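PfhB2 (Pasteurella multocida, PDB 6U8T) is a toxin that carries a YopT-type cysteine protease domain, presumably cleaving target proteins in the host cell. Local coordinates at the interface of chains A and B. Residues are numbered along the deposited sequence; one frame, centred on the assembly and turned at random. Chains: chain A/B, PfhB2.

Contact 1: the interface of chains A and B. Residues chain A 138, 141, 149-150; chain B 167, 216-218.
This is a beta-sheet interface between two copies of the YopT-family cysteine protease domain. Strand 212-219 of chain B lies antiparallel to strand 147-155 of chain A, and A:Lys150 pairs with B:Asn218. The contact joins the two chains of the deposited dimer, although the structure alone does not show that this dimer forms in solution.

The polar centre is the side-chain amine NZ of A:Lys150. NZ donates a hydrogen bond to the side-chain amide oxygen OD1 of B:Asn218 at 2.8 Å. The donor lies 22° off the plane of that amide. The same NZ of A:Lys150 bonds the backbone O of A:Asp141 at 2.7 Å, in a nearly straight approach to that carbonyl. A further bond from NZ of A:Lys150 to the backbone O of A:Ala138, at 3.1 Å, is weak.

A:Ala138 and A:Asp141 lie at and just past the C-terminal end of helix 133-140. The negative end of the helix dipole probably adds to the pull on NZ. A:Lys150 thus links the end of helix 133-140 of its own chain to strand 212-219 of chain B.

The lysine chain bends at its second and fourth torsions. The bend at chi2 (91°) turns the chain across the side chain of B:Asn218, and the last bend brings NZ to the carbonyls. With CG of B:Asn218 anti to its carbonyl carbon, the amide is directed at the lysine. OD1 lies near CG and CE of the lysine as well as NZ.

Apolar contacts lie next to the amine. Branch CG1 of B:Val216 meets the methylene CG of A:Lys150 at 3.8 Å. The other branch, CG2 of B:Val216, touches the methyl CB of A:Ala138 at 3.7 Å. B:Val167, on strand 160-168, comes up on another part of the lysine; its CG2 is 4.0 Å from CE of A:Lys150. The backbones also lie close, with O of B:Val217 3.3 Å from CA of A:Lys150.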
loop_
_atom_site.group_PDB
_atom_site.type_symbol
_atom_site.label_atom_id
_atom_site.label_comp_id
_atom_site.label_asym_id
_atom_site.label_seq_id
_atom_site.Cartn_x
_atom_site.Cartn_y
_atom_site.Cartn_z
ATOM N N ALA A 138 -0.367 -8.569 -22.678
ATOM C CA ALA A 138 -1.455 -7.591 -22.921
ATOM C C ALA A 138 -0.874 -6.327 -23.578
ATOM O O ALA A 138 -1.536 -5.766 -24.473
ATOM C CB ALA A 138 -2.178 -7.283 -21.622
ATOM N N ASP A 141 0.411 -7.449 -27.327
ATOM C CA ASP A 141 -0.657 -7.929 -28.245
ATOM C C ASP A 141 -1.221 -6.745 -29.038
ATOM O O ASP A 141 -1.576 -5.746 -28.427
ATOM C CB ASP A 141 -1.775 -8.653 -27.481
ATOM C CG ASP A 141 -2.814 -9.326 -28.377
ATOM O OD1 ASP A 141 -2.514 -9.589 -29.561
ATOM O OD2 ASP A 141 -3.935 -9.562 -27.906
ATOM N N ALA A 149 -2.032 1.446 -29.348
ATOM C CA ALA A 149 -1.749 2.247 -28.139
ATOM C C ALA A 149 -2.420 1.584 -26.925
ATOM O O ALA A 149 -3.513 1.035 -27.088
ATOM C CB ALA A 149 -2.241 3.660 -28.354
ATOM N N LYS A 150 -1.783 1.636 -25.755
ATOM C CA LYS A 150 -2.287 1.032 -24.499
ATOM C C LYS A 150 -2.188 2.056 -23.362
ATOM O O LYS A 150 -1.147 2.749 -23.242
ATOM C CB LYS A 150 -1.489 -0.223 -24.139
ATOM C CG LYS A 150 -1.661 -1.393 -25.093
ATOM C CD LYS A 150 -0.656 -1.406 -26.225
ATOM C CE LYS A 150 -0.913 -2.474 -27.281
ATOM N NZ LYS A 150 -1.543 -3.698 -26.718
ATOM N N VAL B 167 2.749 0.147 -29.656
ATOM C CA VAL B 167 3.412 -0.981 -30.361
ATOM C C VAL B 167 3.130 -0.791 -31.854
ATOM O O VAL B 167 1.949 -0.606 -32.191
ATOM C CB VAL B 167 2.898 -2.331 -29.830
ATOM C CG1 VAL B 167 3.605 -3.510 -30.484
ATOM C CG2 VAL B 167 2.979 -2.405 -28.307
ATOM N N VAL B 216 -5.449 -3.230 -19.037
ATOM C CA VAL B 216 -4.883 -2.673 -20.286
ATOM C C VAL B 216 -6.056 -2.292 -21.186
ATOM O O VAL B 216 -6.846 -3.163 -21.488
ATOM C CB VAL B 216 -3.917 -3.676 -20.944
ATOM C CG1 VAL B 216 -3.415 -3.169 -22.293
ATOM C CG2 VAL B 216 -2.760 -4.014 -20.020
ATOM N N VAL B 217 -6.165 -1.019 -21.560
ATOM C CA VAL B 217 -7.185 -0.527 -22.517
ATOM C C VAL B 217 -6.470 -0.309 -23.853
ATOM O O VAL B 217 -5.438 0.403 -23.852
ATOM C CB VAL B 217 -7.891 0.747 -22.020
ATOM C CG1 VAL B 217 -8.957 1.216 -23.015
ATOM C CG2 VAL B 217 -8.502 0.528 -20.657
ATOM N N ASN B 218 -6.996 -0.915 -24.931
ATOM C CA ASN B 218 -6.362 -0.880 -26.275
ATOM C C ASN B 218 -7.038 0.194 -27.120
ATOM O O ASN B 218 -8.251 0.206 -27.185
ATOM C CB ASN B 218 -6.377 -2.254 -26.950
ATOM C CG ASN B 218 -5.380 -3.209 -26.321
ATOM O OD1 ASN B 218 -4.172 -2.934 -26.303
ATOM N ND2 ASN B 218 -5.868 -4.306 -25.752
#

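Contact 2: the interface of chains A and B. Residues chain A 219; chain B 46, 99, 102, 107, 109, 150-151.
A:Tyr219 of one YopT-family protease domain packs its side chain into a mostly apolar pocket of the other. The pocket is built from helices 20-51 and 91-104, the segment around B:Val107 and B:Pro109, and strand 147-155 of chain B. The tyrosine gives up 101 Å² of its surface to the partner. The structure alone does not show whether this pairing persists in solution.

Backbone pairing probably helps to position the residue. A:Tyr219 forms an antiparallel beta bridge with B:Pro109. The end of strand 212-219 therefore runs beside that segment of the partner.

Apolar packing makes up most of the contact. B:Leu102, B:Val107 and B:Ile46 all come from the same side of the phenol ring, each off its centre. The CD1 branch of B:Leu102 reaches CZ of A:Tyr219 at 3.6 Å, and the two side chains cross at about a right angle. CG1 of B:Val107 touches both CD1 and CB of A:Tyr219, at 3.7 Å from CD1. This valine branch is anti to its own backbone N (chi1 -179°), which turns it towards the ring. CD1 of B:Ile46 is a looser neighbour, 4.1 Å from CE2 of A:Tyr219. CA of B:Pro109 meets the CD1 edge of A:Tyr219 at 3.7 Å, displaced to the other side of the ring plane.

Contacts with polar residues are made at the rim. The backbone N of B:Lys151 sits in the ring plane at its edge, 3.8 Å from CE2 of A:Tyr219. The side chain of B:Lys151 bends at its last two torsions, and its CE comes to 3.4 Å from the phenol OH of A:Tyr219. The carboxylate of B:Asp99 lies beyond CE1 of A:Tyr219, with OD1 of B:Asp99 4.1 Å from that carbon and the carboxylate plane turned 29° from the ring. This is proximity rather than a stack.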
loop_
_atom_site.group_PDB
_atom_site.type_symbol
_atom_site.label_atom_id
_atom_site.label_comp_id
_atom_site.label_asym_id
_atom_site.label_seq_id
_atom_site.Cartn_x
_atom_site.Cartn_y
_atom_site.Cartn_z
ATOM N N TYR A 219 -1.634 -13.306 23.186
ATOM C CA TYR A 219 -0.713 -13.591 24.310
ATOM C C TYR A 219 -1.487 -13.559 25.630
ATOM O O TYR A 219 -2.437 -12.769 25.780
ATOM C CB TYR A 219 0.449 -12.579 24.330
ATOM C CG TYR A 219 1.162 -12.487 23.011
ATOM C CD1 TYR A 219 2.177 -13.358 22.657
ATOM C CD2 TYR A 219 0.768 -11.526 22.093
ATOM C CE1 TYR A 219 2.802 -13.254 21.425
ATOM C CE2 TYR A 219 1.384 -11.419 20.860
ATOM C CZ TYR A 219 2.419 -12.270 20.532
ATOM O OH TYR A 219 3.032 -12.157 19.315
ATOM N N ILE B 46 3.695 -4.654 24.428
ATOM C CA ILE B 46 3.064 -5.900 24.939
ATOM C C ILE B 46 3.884 -6.402 26.143
ATOM O O ILE B 46 3.283 -6.639 27.195
ATOM C CB ILE B 46 2.897 -6.951 23.828
ATOM C CG1 ILE B 46 1.839 -6.503 22.834
ATOM C CG2 ILE B 46 2.549 -8.293 24.411
ATOM C CD1 ILE B 46 1.715 -7.420 21.633
ATOM N N ASP B 99 8.373 -13.027 17.907
ATOM C CA ASP B 99 7.811 -14.037 18.827
ATOM C C ASP B 99 8.892 -14.533 19.783
ATOM O O ASP B 99 8.571 -14.693 20.966
ATOM C CB ASP B 99 7.184 -15.199 18.059
ATOM C CG ASP B 99 6.459 -16.156 18.975
ATOM O OD1 ASP B 99 5.426 -15.744 19.506
ATOM O OD2 ASP B 99 6.953 -17.287 19.163
ATOM N N LEU B 102 9.602 -11.810 22.323
ATOM C CA LEU B 102 8.474 -11.703 23.281
ATOM C C LEU B 102 8.595 -12.799 24.343
ATOM O O LEU B 102 8.390 -12.492 25.527
ATOM C CB LEU B 102 7.145 -11.747 22.536
ATOM C CG LEU B 102 6.751 -10.425 21.874
ATOM C CD1 LEU B 102 5.604 -10.628 20.904
ATOM C CD2 LEU B 102 6.389 -9.368 22.911
ATOM N N VAL B 107 6.790 -13.014 27.911
ATOM C CA VAL B 107 5.419 -12.988 27.319
ATOM C C VAL B 107 5.095 -14.391 26.803
ATOM O O VAL B 107 5.950 -14.988 26.117
ATOM C CB VAL B 107 5.299 -11.958 26.177
ATOM C CG1 VAL B 107 3.896 -11.948 25.609
ATOM C CG2 VAL B 107 5.701 -10.563 26.632
ATOM N N PRO B 109 2.780 -16.808 24.522
ATOM C CA PRO B 109 1.799 -16.935 23.454
ATOM C C PRO B 109 0.661 -17.884 23.873
ATOM O O PRO B 109 0.942 -18.908 24.454
ATOM C CB PRO B 109 2.596 -17.552 22.262
ATOM C CG PRO B 109 4.041 -17.510 22.636
ATOM C CD PRO B 109 4.097 -17.334 24.131
ATOM N N LYS B 150 -2.719 -8.639 22.396
ATOM C CA LYS B 150 -2.738 -8.952 20.942
ATOM C C LYS B 150 -1.689 -8.111 20.219
ATOM O O LYS B 150 -1.580 -6.895 20.525
ATOM C CB LYS B 150 -4.123 -8.701 20.336
ATOM C CG LYS B 150 -5.229 -9.613 20.852
ATOM C CD LYS B 150 -5.958 -9.110 22.082
ATOM C CE LYS B 150 -6.965 -10.105 22.649
ATOM N NZ LYS B 150 -7.620 -10.940 21.598
ATOM N N LYS B 151 -0.916 -8.739 19.332
ATOM C CA LYS B 151 -0.170 -8.055 18.270
ATOM C C LYS B 151 -0.942 -8.243 16.958
ATOM O O LYS B 151 -1.148 -9.392 16.531
ATOM C CB LYS B 151 1.253 -8.595 18.183
ATOM C CG LYS B 151 2.209 -7.810 17.288
ATOM C CD LYS B 151 3.648 -8.101 17.614
ATOM C CE LYS B 151 4.009 -9.539 17.378
ATOM N NZ LYS B 151 3.876 -9.898 15.956
#

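The C-alpha centres of contact 1 and contact 2 lie about 49 Å apart, at opposite ends of the dimer. They are nevertheless parts of one repeated arrangement. The two-fold axis gives each a twin at the other end, so the twin of contact 2 places B:Tyr219 directly after the B:Asn218 of contact 1. Both use the end of strand 212-219 and the partner's strand 147-155, and residue 150 appears in each. The strand end thus lies between strand 147-155 and the segment at residue 109 of the other chain. The arrangement is reciprocal; the structure alone does not show whether the strand has been exchanged between chains.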